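Local coordinates for 2-(hydroxymethyl)glutarate dehydrogenase (Eubacterium barkeri, PDB 3CKY), which catalyses the NAD-dependent interconversion of 2-formylglutarate and (S)-2-hydroxymethylglutarate, a step of nicotinate fermentation, at residues A[83-88]-A[106-111]; A[91-96]-A[144-149]; A[184-189]-A[267-272]; A[230-235]-A[284-289]; A[246-251]-A[260-265]. All blocks are in the same frame, centred on the assembly; numbering follows the deposited sequence.

Interaction 1. Residues A[83-88]-A[106-111]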
# COMPACT_ATOMS: atom_id res chain seq x y z
N GLY A 83 37.82 -1.19 -16.23
CA GLY A 83 36.94 -0.08 -15.84
C GLY A 83 37.62 1.27 -15.76
O GLY A 83 38.84 1.38 -15.89
N VAL A 84 36.81 2.30 -15.56
CA VAL A 84 37.29 3.68 -15.41
C VAL A 84 38.20 3.81 -14.18
O VAL A 84 39.26 4.44 -14.26
CB VAL A 84 36.11 4.68 -15.34
CG1 VAL A 84 36.55 6.03 -14.79
CG2 VAL A 84 35.49 4.83 -16.72
N LEU A 85 37.80 3.20 -13.07
CA LEU A 85 38.56 3.26 -11.82
C LEU A 85 40.00 2.78 -11.97
O LEU A 85 40.93 3.42 -11.47
CB LEU A 85 37.85 2.46 -10.71
CG LEU A 85 36.93 3.21 -9.72
CD1 LEU A 85 36.56 4.61 -10.18
CD2 LEU A 85 35.67 2.39 -9.43
N SER A 86 40.19 1.66 -12.66
CA SER A 86 41.53 1.10 -12.86
C SER A 86 42.44 2.01 -13.69
O SER A 86 43.66 1.94 -13.57
CB SER A 86 41.45 -0.29 -13.51
OG SER A 86 41.01 -0.21 -14.86
N ALA A 87 41.84 2.86 -14.53
CA ALA A 87 42.60 3.75 -15.42
C ALA A 87 42.82 5.16 -14.86
O ALA A 87 43.53 5.95 -15.47
CB ALA A 87 41.91 3.84 -16.77
N CYS A 88 42.22 5.47 -13.71
CA CYS A 88 42.41 6.76 -13.06
C CYS A 88 43.71 6.80 -12.27
O CYS A 88 44.07 5.81 -11.62
CB CYS A 88 41.27 7.07 -12.09
SG CYS A 88 39.70 7.39 -12.85
N LEU A 106 27.84 4.97 -2.34
CA LEU A 106 28.72 4.61 -1.22
C LEU A 106 29.59 3.39 -1.54
O LEU A 106 30.78 3.39 -1.24
CB LEU A 106 27.92 4.34 0.06
CG LEU A 106 27.58 5.48 1.03
CD1 LEU A 106 28.56 6.63 0.92
CD2 LEU A 106 26.16 5.97 0.85
N LYS A 107 28.98 2.37 -2.14
CA LYS A 107 29.72 1.17 -2.57
C LYS A 107 30.87 1.57 -3.49
O LYS A 107 32.02 1.19 -3.27
CB LYS A 107 28.81 0.18 -3.32
CG LYS A 107 28.19 -0.90 -2.46
CD LYS A 107 27.52 -2.01 -3.29
CE LYS A 107 25.98 -1.89 -3.35
NZ LYS A 107 25.49 -0.94 -4.40
N MET A 108 30.54 2.37 -4.50
CA MET A 108 31.50 2.77 -5.51
C MET A 108 32.60 3.64 -4.92
O MET A 108 33.76 3.50 -5.29
CB MET A 108 30.80 3.49 -6.67
CG MET A 108 31.50 3.30 -8.01
SD MET A 108 31.07 1.78 -8.89
CE MET A 108 30.83 0.57 -7.58
N ALA A 109 32.24 4.52 -4.00
CA ALA A 109 33.21 5.37 -3.32
C ALA A 109 34.22 4.55 -2.53
O ALA A 109 35.39 4.92 -2.44
CB ALA A 109 32.52 6.38 -2.42
N LYS A 110 33.77 3.44 -1.95
CA LYS A 110 34.66 2.55 -1.19
C LYS A 110 35.68 1.85 -2.09
O LYS A 110 36.85 1.78 -1.73
CB LYS A 110 33.87 1.51 -0.40
CG LYS A 110 33.43 2.00 0.98
CD LYS A 110 34.49 1.74 2.03
CE LYS A 110 34.46 0.30 2.52
NZ LYS A 110 35.40 0.08 3.65
N VAL A 111 35.24 1.35 -3.25
CA VAL A 111 36.16 0.74 -4.20
C VAL A 111 37.11 1.80 -4.77
O VAL A 111 38.30 1.53 -4.97
CB VAL A 111 35.44 -0.03 -5.36
CG1 VAL A 111 34.42 -1.02 -4.80
CG2 VAL A 111 34.78 0.91 -6.34
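Behind Leu-85, the residue that reaches across to Val-111, the turn is tied by the hydroxyl of Ser-86: its OG donates to Gly-83 O over 2.9 Å. The approach is bent, with a C=O...donor angle of 131° and the hydroxyl tilted 30° from the carbonyl plane. A small hydroxyl suits this place, since it can fold back on the backbone three residues earlier. Next to it, Ala-87 N donates to Val-84 O at 3.0 Å, a backbone bond of the short helix 84-87, and both bonds hold the short turn that carries Leu-85.

The contact itself is apolar. Leu-85 CD2 meets Val-111 CG2 at 3.5 Å, and the two side chains cross at about a right angle. With chi1 of Val-111 at -52°, CG1 stands anti to the carbonyl carbon, which leaves CG2, the touching methyl, in the crowded position between N and that carbon. A looser approach brings Leu-85 CD2 to 4.5 Å from Met-108 CG, one helical turn before Val-111. Helix 102-114 is the crossover between the parallel strands 93-96 and 118-125 of the Rossmann-type domain, and helix 84-87 comes just before the first of them. The two pack on the same side of the sheet: Met-78 of helix 71-79 touches Leu-85 and Met-108 alike, and Tyr-119 of strand 118-125 lies against Met-108. A branched leucine can serve several such neighbours at once, while the flexible methionine fits itself between helix and sheet. Lys-115, just past helix 102-114, also packs against Leu-85.

Interaction 2. Residues A[91-96]-A[144-149]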
# COMPACT_ATOMS: atom_id res chain seq x y z
N GLY A 91 44.14 10.49 -6.68
CA GLY A 91 43.81 11.90 -6.49
C GLY A 91 42.80 12.43 -7.50
O GLY A 91 42.36 13.58 -7.39
N THR A 92 42.43 11.60 -8.47
CA THR A 92 41.42 11.95 -9.45
C THR A 92 40.07 11.93 -8.75
O THR A 92 39.84 11.10 -7.86
CB THR A 92 41.40 10.96 -10.64
OG1 THR A 92 42.70 10.93 -11.26
CG2 THR A 92 40.35 11.35 -11.67
N VAL A 93 39.20 12.85 -9.13
CA VAL A 93 37.84 12.91 -8.59
C VAL A 93 36.84 12.50 -9.67
O VAL A 93 36.88 13.04 -10.78
CB VAL A 93 37.48 14.33 -8.09
CG1 VAL A 93 36.09 14.34 -7.45
CG2 VAL A 93 38.53 14.85 -7.11
N ILE A 94 35.97 11.55 -9.35
CA ILE A 94 34.86 11.17 -10.22
C ILE A 94 33.60 11.87 -9.71
O ILE A 94 33.29 11.79 -8.53
CB ILE A 94 34.57 9.65 -10.19
CG1 ILE A 94 35.85 8.83 -10.40
CG2 ILE A 94 33.51 9.31 -11.23
CD1 ILE A 94 36.54 9.05 -11.73
N VAL A 95 32.91 12.57 -10.60
CA VAL A 95 31.66 13.25 -10.26
C VAL A 95 30.51 12.55 -10.97
O VAL A 95 30.29 12.74 -12.16
CB VAL A 95 31.69 14.73 -10.66
CG1 VAL A 95 30.37 15.39 -10.28
CG2 VAL A 95 32.87 15.43 -10.00
N ASP A 96 29.80 11.71 -10.21
CA ASP A 96 28.72 10.89 -10.73
C ASP A 96 27.38 11.61 -10.60
O ASP A 96 26.89 11.84 -9.50
CB ASP A 96 28.68 9.55 -9.99
CG ASP A 96 27.84 8.50 -10.69
OD1 ASP A 96 27.14 8.82 -11.68
OD2 ASP A 96 27.88 7.34 -10.25
N GLU A 144 34.43 17.72 2.93
CA GLU A 144 34.65 19.16 2.80
C GLU A 144 35.82 19.45 1.86
O GLU A 144 35.71 20.29 0.98
CB GLU A 144 34.90 19.80 4.17
CG GLU A 144 35.00 21.32 4.15
CD GLU A 144 33.84 21.99 3.41
OE1 GLU A 144 32.68 21.61 3.65
OE2 GLU A 144 34.10 22.88 2.57
N ALA A 145 36.92 18.73 2.06
CA ALA A 145 38.13 18.89 1.24
C ALA A 145 37.85 18.66 -0.24
O ALA A 145 38.31 19.42 -1.08
CB ALA A 145 39.22 17.94 1.73
N VAL A 146 37.11 17.60 -0.55
CA VAL A 146 36.81 17.24 -1.93
C VAL A 146 35.81 18.22 -2.57
O VAL A 146 35.91 18.52 -3.76
CB VAL A 146 36.27 15.78 -2.04
CG1 VAL A 146 35.78 15.48 -3.45
CG2 VAL A 146 37.35 14.78 -1.63
N PHE A 147 34.85 18.71 -1.78
CA PHE A 147 33.92 19.72 -2.29
C PHE A 147 34.65 21.00 -2.69
O PHE A 147 34.39 21.52 -3.78
CB PHE A 147 32.83 20.06 -1.26
CG PHE A 147 31.90 21.14 -1.73
CD1 PHE A 147 30.88 20.86 -2.63
CD2 PHE A 147 32.04 22.45 -1.28
CE1 PHE A 147 30.01 21.85 -3.08
CE2 PHE A 147 31.17 23.45 -1.72
CZ PHE A 147 30.15 23.15 -2.62
N GLU A 148 35.54 21.49 -1.83
CA GLU A 148 36.31 22.69 -2.13
C GLU A 148 37.16 22.48 -3.39
O GLU A 148 37.30 23.38 -4.21
CB GLU A 148 37.22 23.07 -0.96
CG GLU A 148 36.48 23.55 0.27
CD GLU A 148 37.37 23.64 1.50
OE1 GLU A 148 36.84 23.45 2.61
OE2 GLU A 148 38.59 23.90 1.36
N LYS A 149 37.72 21.28 -3.51
CA LYS A 149 38.51 20.90 -4.66
C LYS A 149 37.72 21.08 -5.96
O LYS A 149 38.18 21.75 -6.88
CB LYS A 149 38.97 19.45 -4.51
CG LYS A 149 40.15 19.04 -5.39
CD LYS A 149 40.87 17.82 -4.79
CE LYS A 149 42.09 17.42 -5.62
NZ LYS A 149 42.96 16.41 -4.93
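Val-93 and Val-146 both hold CG1 anti to their own backbone N (chi1 -176° and 172°), which aims these two methyls across the gap between strand and helix. They meet at 4.2 Å, CG1 of Val-93 to CG1 of Val-146, the two side chains lying side by side and pointing opposite ways. This is the alpha/beta packing of the dinucleotide-binding domain, a Rossmann-type fold: helix 144-157 lies over the sheet, and strand 93-96 is one of its inner parallel strands. Valine suits both places, being beta-branched and compatible with the strand, yet short enough on the helix to let the two elements come close. Val-146 also rests on Asp-118 and Val-120 of the neighbouring strand 118-125, so the helix straddles two strands.

Lys-149, one turn further on, runs along the border of the contact. Its chain is extended beyond CG, and the aliphatic part passes Val-93, with CD 4.4 Å from Val-93 CG2, while the charged end continues toward the start of the strand. The long lysine thus screens the apolar pair without burying its ammonium group. Gly-91 adopts a positive phi of 89°, where a side chain would collide with the preceding carbonyl, so glycine suits it. Its own carbonyl turns to the lysine: Gly-91 O lies 3.8 Å from Lys-149 NZ, where some electrostatic attraction is likely without a hydrogen bond.

Interaction 3. Residues A[184-189]-A[267-272]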
# COMPACT_ATOMS: atom_id res chain seq x y z
N ASN A 184 2.74 13.85 -4.63
CA ASN A 184 1.85 14.99 -4.69
C ASN A 184 0.98 14.90 -5.93
O ASN A 184 -0.20 15.21 -5.90
CB ASN A 184 2.63 16.31 -4.65
CG ASN A 184 3.33 16.55 -3.33
OD1 ASN A 184 3.07 15.86 -2.34
ND2 ASN A 184 4.21 17.53 -3.30
N MET A 185 1.58 14.43 -7.03
CA MET A 185 0.85 14.26 -8.27
C MET A 185 -0.16 13.12 -8.18
O MET A 185 -1.32 13.28 -8.57
CB MET A 185 1.81 14.00 -9.42
CG MET A 185 1.13 13.77 -10.80
SD MET A 185 0.27 15.20 -11.49
CE MET A 185 -1.46 14.69 -11.43
N ALA A 186 0.27 11.98 -7.66
CA ALA A 186 -0.65 10.86 -7.45
C ALA A 186 -1.87 11.27 -6.60
O ALA A 186 -3.00 10.90 -6.90
CB ALA A 186 0.11 9.66 -6.80
N SER A 187 -1.63 12.04 -5.54
CA SER A 187 -2.71 12.52 -4.68
C SER A 187 -3.63 13.48 -5.45
O SER A 187 -4.85 13.41 -5.36
CB SER A 187 -2.13 13.23 -3.45
OG SER A 187 -1.30 12.38 -2.68
N LEU A 188 -3.02 14.37 -6.22
CA LEU A 188 -3.76 15.33 -7.04
C LEU A 188 -4.69 14.62 -8.04
O LEU A 188 -5.86 15.01 -8.23
CB LEU A 188 -2.78 16.25 -7.78
CG LEU A 188 -3.41 17.42 -8.57
CD1 LEU A 188 -4.23 18.35 -7.65
CD2 LEU A 188 -2.34 18.17 -9.35
N ALA A 189 -4.17 13.57 -8.66
CA ALA A 189 -4.92 12.82 -9.67
C ALA A 189 -6.31 12.36 -9.17
O ALA A 189 -7.35 12.68 -9.79
CB ALA A 189 -4.11 11.62 -10.14
N GLN A 267 2.73 2.32 -7.47
CA GLN A 267 1.80 1.37 -8.09
C GLN A 267 0.72 2.06 -8.93
O GLN A 267 0.28 1.52 -9.95
CB GLN A 267 1.17 0.46 -7.01
CG GLN A 267 2.16 -0.44 -6.31
CD GLN A 267 3.11 -1.21 -7.24
OE1 GLN A 267 4.30 -1.37 -6.93
NE2 GLN A 267 2.61 -1.67 -8.37
N ILE A 268 0.31 3.25 -8.52
CA ILE A 268 -0.61 4.05 -9.31
C ILE A 268 0.03 4.48 -10.64
O ILE A 268 -0.58 4.35 -11.70
CB ILE A 268 -1.11 5.29 -8.50
CG1 ILE A 268 -1.90 4.82 -7.26
CG2 ILE A 268 -2.02 6.20 -9.39
CD1 ILE A 268 -2.17 5.93 -6.26
N PHE A 269 1.28 4.95 -10.59
CA PHE A 269 2.01 5.25 -11.81
C PHE A 269 2.30 4.00 -12.66
O PHE A 269 2.38 4.11 -13.88
CB PHE A 269 3.32 5.98 -11.52
CG PHE A 269 3.16 7.43 -11.23
CD1 PHE A 269 2.80 8.32 -12.23
CD2 PHE A 269 3.37 7.92 -9.94
CE1 PHE A 269 2.67 9.69 -11.97
CE2 PHE A 269 3.23 9.27 -9.67
CZ PHE A 269 2.88 10.16 -10.70
N GLU A 270 2.45 2.84 -12.02
CA GLU A 270 2.57 1.59 -12.78
C GLU A 270 1.30 1.30 -13.57
O GLU A 270 1.36 0.81 -14.69
CB GLU A 270 2.89 0.40 -11.86
CG GLU A 270 3.25 -0.86 -12.62
CD GLU A 270 4.43 -0.65 -13.56
OE1 GLU A 270 5.56 -0.44 -13.07
OE2 GLU A 270 4.22 -0.66 -14.79
N GLY A 271 0.14 1.61 -12.98
CA GLY A 271 -1.13 1.53 -13.69
C GLY A 271 -1.12 2.35 -14.98
O GLY A 271 -1.54 1.87 -16.04
N GLY A 272 -0.61 3.58 -14.89
CA GLY A 272 -0.51 4.44 -16.06
C GLY A 272 0.41 3.84 -17.11
O GLY A 272 0.11 3.88 -18.30
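Helices 184-189 and 267-272 cross at 69° with their axes 10.6 Å apart, Ala-186 and Ile-268 having the nearest CA atoms. At such a steep angle only a short piece of each helix can meet, and four buried apolar residues fill the crossing. The ring of Phe-269 enters end first: its CZ approaches Met-185 CG at 4.0 Å, the methionine carbon lying at the ring edge and near its plane. Met-185 runs across the phenylalanine at about a right angle, and bends at chi2 and chi3 carry its sulfur end away, which leaves the CB and CG methylenes to touch the ring. Beside it, Ala-186 CB lies 4.3 Å from Phe-269 CE2 and 4.4 Å from Ile-268 CD1. The small alanine leaves room for the two larger side chains to reach the long helix 169-197 side by side.

The crossing belongs to the all-helical C-terminal domain and borders a second subunit, where Leu-188 packs on Leu-180 and Ile-268 on Pro-260 of that chain. Met-238, His-242 and Leu-245 of helix 238-255 also pack on the Phe-269 ring, and Trp-289 of helix 286-293 touches Ile-268 and Ala-189.

Interaction 4. Residues A[230-235]-A[284-289]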
# COMPACT_ATOMS: atom_id res chain seq x y z
N GLY A 230 -5.44 18.69 -21.65
CA GLY A 230 -5.51 17.33 -22.18
C GLY A 230 -4.34 16.96 -23.08
O GLY A 230 -4.33 15.90 -23.67
N ASP A 231 -3.36 17.84 -23.18
CA ASP A 231 -2.15 17.58 -23.96
C ASP A 231 -1.03 17.15 -23.01
O ASP A 231 -0.44 17.97 -22.31
CB ASP A 231 -1.74 18.83 -24.74
CG ASP A 231 -0.47 18.63 -25.56
OD1 ASP A 231 0.12 17.52 -25.53
OD2 ASP A 231 -0.06 19.60 -26.25
N PHE A 232 -0.74 15.85 -23.01
CA PHE A 232 0.22 15.27 -22.09
C PHE A 232 1.55 14.99 -22.78
O PHE A 232 2.39 14.26 -22.26
CB PHE A 232 -0.36 14.02 -21.46
CG PHE A 232 -1.54 14.30 -20.57
CD1 PHE A 232 -1.35 14.75 -19.27
CD2 PHE A 232 -2.83 14.09 -21.02
CE1 PHE A 232 -2.42 14.99 -18.43
CE2 PHE A 232 -3.92 14.32 -20.18
CZ PHE A 232 -3.71 14.78 -18.89
N ALA A 233 1.75 15.57 -23.96
CA ALA A 233 3.01 15.47 -24.66
C ALA A 233 4.07 16.32 -23.97
O ALA A 233 3.80 17.43 -23.48
CB ALA A 233 2.86 15.92 -26.12
N GLY A 234 5.29 15.80 -23.94
CA GLY A 234 6.41 16.48 -23.31
C GLY A 234 6.31 16.41 -21.80
O GLY A 234 5.79 15.45 -21.25
N GLY A 235 6.81 17.47 -21.16
CA GLY A 235 6.87 17.53 -19.71
C GLY A 235 7.88 16.55 -19.16
O GLY A 235 8.98 16.38 -19.69
N ALA A 284 -0.47 12.63 -16.75
CA ALA A 284 -1.36 11.72 -17.48
C ALA A 284 -1.78 10.52 -16.62
O ALA A 284 -2.69 9.81 -16.99
CB ALA A 284 -0.72 11.24 -18.78
N VAL A 285 -1.14 10.30 -15.49
CA VAL A 285 -1.59 9.24 -14.55
C VAL A 285 -3.07 9.41 -14.13
O VAL A 285 -3.74 8.43 -13.80
CB VAL A 285 -0.65 9.16 -13.31
CG1 VAL A 285 -0.92 10.32 -12.35
CG2 VAL A 285 -0.79 7.82 -12.62
N ILE A 286 -3.57 10.65 -14.16
CA ILE A 286 -4.99 10.93 -13.92
C ILE A 286 -5.92 10.07 -14.83
O ILE A 286 -7.02 9.69 -14.43
CB ILE A 286 -5.34 12.45 -14.08
CG1 ILE A 286 -6.68 12.76 -13.41
CG2 ILE A 286 -5.39 12.87 -15.57
CD1 ILE A 286 -6.99 14.25 -13.23
N LYS A 287 -5.47 9.79 -16.05
CA LYS A 287 -6.21 8.94 -17.00
C LYS A 287 -6.50 7.54 -16.45
O LYS A 287 -7.48 6.92 -16.85
CB LYS A 287 -5.43 8.80 -18.29
CG LYS A 287 -5.30 10.08 -19.10
CD LYS A 287 -4.58 9.77 -20.42
CE LYS A 287 -4.17 11.02 -21.14
NZ LYS A 287 -3.65 10.71 -22.50
N VAL A 288 -5.66 7.04 -15.54
CA VAL A 288 -5.97 5.79 -14.80
C VAL A 288 -7.37 5.83 -14.15
O VAL A 288 -8.16 4.90 -14.30
CB VAL A 288 -4.94 5.46 -13.71
CG1 VAL A 288 -5.41 4.24 -12.88
CG2 VAL A 288 -3.56 5.19 -14.33
N TRP A 289 -7.67 6.92 -13.47
CA TRP A 289 -8.94 7.04 -12.76
C TRP A 289 -10.10 7.42 -13.68
O TRP A 289 -11.22 6.95 -13.50
CB TRP A 289 -8.80 8.04 -11.61
CG TRP A 289 -7.71 7.68 -10.62
CD1 TRP A 289 -6.72 8.49 -10.18
CD2 TRP A 289 -7.50 6.40 -9.98
NE1 TRP A 289 -5.90 7.81 -9.30
CE2 TRP A 289 -6.36 6.52 -9.16
CE3 TRP A 289 -8.16 5.16 -10.03
CZ2 TRP A 289 -5.86 5.46 -8.39
CZ3 TRP A 289 -7.67 4.10 -9.26
CH2 TRP A 289 -6.53 4.27 -8.45
O HOH W 1 -5.12 13.29 -23.50
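Phe-232 lays one face of its ring against the backbone of Ala-284: Ala-284 CA stands 3.8 Å from the ring centroid, 25° off the ring normal, a CH-pi contact displaced toward the rim. The methyl of Ala-284 follows, with CB 3.6 Å from Phe-232 CD1, and its small size lets the ring come down on the backbone. Lys-287 comes alongside, its chain extended beyond CG (chi2 -176°), so that the methylene CE reaches Phe-232 CD2 at 3.4 Å obliquely. The Ile-286 side chain runs at about a right angle to that of Phe-232 and brings CG2 obliquely to CZ at 4.2 Å.

The polar end of Lys-287 goes past the ring to a salt bridge with Glu-280. It also donates to a water that lies in the ring plane at the edge, NZ to water 3.1 Å, and this water donates in turn to Gly-230 O at 2.7 Å. An Asx turn, Ala-233 N to Asp-231 OD1, shapes the loop. Replacing Phe-232 by alanine is likely to uncover Ala-284 CA and leave Lys-287 CE without the ring beside it.

Gly-230, with positive phi, follows helix 217-228 and turns the chain into the loop that leads to helix 238-255. Phe-232 thus joins this loop to Ala-284 and to helix 286-293, whose Ile-286 also packs on Leu-192 and Val-193 of helix 169-197.

Interaction 5. Residues A[246-251]-A[260-265]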
# COMPACT_ATOMS: atom_id res chain seq x y z
N GLY A 246 10.88 4.46 -7.67
CA GLY A 246 11.62 3.21 -7.44
C GLY A 246 12.92 3.40 -6.70
O GLY A 246 13.27 2.60 -5.86
N LEU A 247 13.65 4.46 -7.04
CA LEU A 247 14.91 4.79 -6.35
C LEU A 247 14.68 5.15 -4.89
O LEU A 247 15.47 4.80 -4.04
CB LEU A 247 15.64 5.93 -7.07
CG LEU A 247 16.32 5.57 -8.40
CD1 LEU A 247 16.73 6.84 -9.18
CD2 LEU A 247 17.54 4.63 -8.16
N ALA A 248 13.58 5.86 -4.62
CA ALA A 248 13.16 6.16 -3.27
C ALA A 248 12.90 4.89 -2.46
O ALA A 248 13.35 4.77 -1.33
CB ALA A 248 11.91 7.05 -3.30
N LEU A 249 12.18 3.94 -3.05
CA LEU A 249 11.88 2.67 -2.40
C LEU A 249 13.15 1.86 -2.16
O LEU A 249 13.24 1.15 -1.15
CB LEU A 249 10.87 1.86 -3.23
CG LEU A 249 9.46 2.46 -3.37
CD1 LEU A 249 8.60 1.58 -4.28
CD2 LEU A 249 8.79 2.66 -2.03
N GLU A 250 14.09 1.93 -3.10
CA GLU A 250 15.39 1.28 -2.93
C GLU A 250 16.10 1.89 -1.73
O GLU A 250 16.64 1.17 -0.88
CB GLU A 250 16.26 1.42 -4.18
CG GLU A 250 17.55 0.64 -4.09
CD GLU A 250 18.60 1.01 -5.13
OE1 GLU A 250 19.77 0.59 -4.94
OE2 GLU A 250 18.26 1.74 -6.11
N ALA A 251 16.10 3.22 -1.64
CA ALA A 251 16.71 3.89 -0.47
C ALA A 251 15.98 3.56 0.83
O ALA A 251 16.60 3.37 1.88
CB ALA A 251 16.80 5.41 -0.68
N PRO A 260 5.15 4.12 2.82
CA PRO A 260 3.83 3.69 2.34
C PRO A 260 3.21 4.58 1.24
O PRO A 260 2.65 4.05 0.29
CB PRO A 260 2.97 3.71 3.61
CG PRO A 260 3.69 4.57 4.58
CD PRO A 260 5.14 4.38 4.26
N MET A 261 3.28 5.89 1.40
CA MET A 261 2.73 6.81 0.39
C MET A 261 3.48 6.69 -0.92
O MET A 261 2.88 6.70 -1.99
CB MET A 261 2.80 8.26 0.88
CG MET A 261 1.99 8.53 2.13
SD MET A 261 0.22 8.32 1.92
CE MET A 261 -0.19 9.78 0.92
N THR A 262 4.81 6.61 -0.84
CA THR A 262 5.65 6.44 -2.01
C THR A 262 5.31 5.15 -2.73
O THR A 262 5.19 5.13 -3.96
CB THR A 262 7.14 6.43 -1.62
OG1 THR A 262 7.45 7.65 -0.93
CG2 THR A 262 8.04 6.27 -2.84
N ALA A 263 5.19 4.07 -1.94
CA ALA A 263 4.89 2.75 -2.45
C ALA A 263 3.58 2.77 -3.23
O ALA A 263 3.48 2.20 -4.35
CB ALA A 263 4.82 1.73 -1.31
N MET A 264 2.56 3.42 -2.65
CA MET A 264 1.27 3.44 -3.30
C MET A 264 1.33 4.32 -4.56
O MET A 264 0.80 3.92 -5.60
CB MET A 264 0.12 3.84 -2.35
CG MET A 264 -0.34 2.72 -1.37
SD MET A 264 -0.24 0.99 -1.96
CE MET A 264 -1.34 1.06 -3.38
N ALA A 265 2.00 5.46 -4.48
CA ALA A 265 2.21 6.31 -5.68
C ALA A 265 2.86 5.51 -6.80
O ALA A 265 2.48 5.61 -7.95
CB ALA A 265 3.05 7.56 -5.34
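No ring or flat side chain takes part where Leu-249 meets Thr-262 and Ala-263; the flat group involved is the backbone peptide joining those two residues. Leu-249 CD2 stands above the plane of that peptide, 3.9 Å from Ala-263 N. Thr-262 CG2, 3.8 Å from the same CD2, and Ala-263 CB, at 4.1 Å from it, complete a shallow seat for the methyl. Leucine suits this role, since its branch is long enough to bridge two helix segments whose axes come within 9.7 Å. Ala-248 adds a smaller touch, CB to Thr-262 CG2 at 4.0 Å.

The two helices, 238-255 and 260-274, follow one another through a short connection and run roughly antiparallel at 144°, forming a helical hairpin of the C-terminal domain. Ala-248 and Thr-262 both rest on Leu-179 of helix 169-197, which closes one side of the pair.

Thr-262 faces two ways. With OG1 beside its own backbone N (chi1 -57°), CG2 is turned to helix 238-255, while OG1 bonds to Glu-190 OE1 of the second subunit. The other carboxylate oxygen of that glutamate, OE2, accepts from Met-261 N in the first turn of helix 260-274, where the helix dipole would probably stabilise its negative charge. Threonine thus joins an apolar contact within the chain to a polar one between subunits, consistent with the homotetramer.

Along the chain, interactions 1 and 2 come first and interlock, their segments alternating within the Rossmann-type domain. Their centres are 13 Å apart, and they occupy opposite faces of the sheet around strand 93-96, whose Ile-94 packs on Leu-85. Interactions 3, 4 and 5 belong to the helical C-terminal domain. The segments of 3 and 4 also interleave, their centres 11 Å apart, with Val-285 touching Phe-269. Both segments of 5 fall between those of 3; these two share helix 260-274, centres 12 Å apart, and Ala-186 touches Ala-265. Interactions 1 and 4 are about 40 Å apart, centre to centre. Each contact lies within one domain, and those of the helical domain also border other subunits of the tetramer.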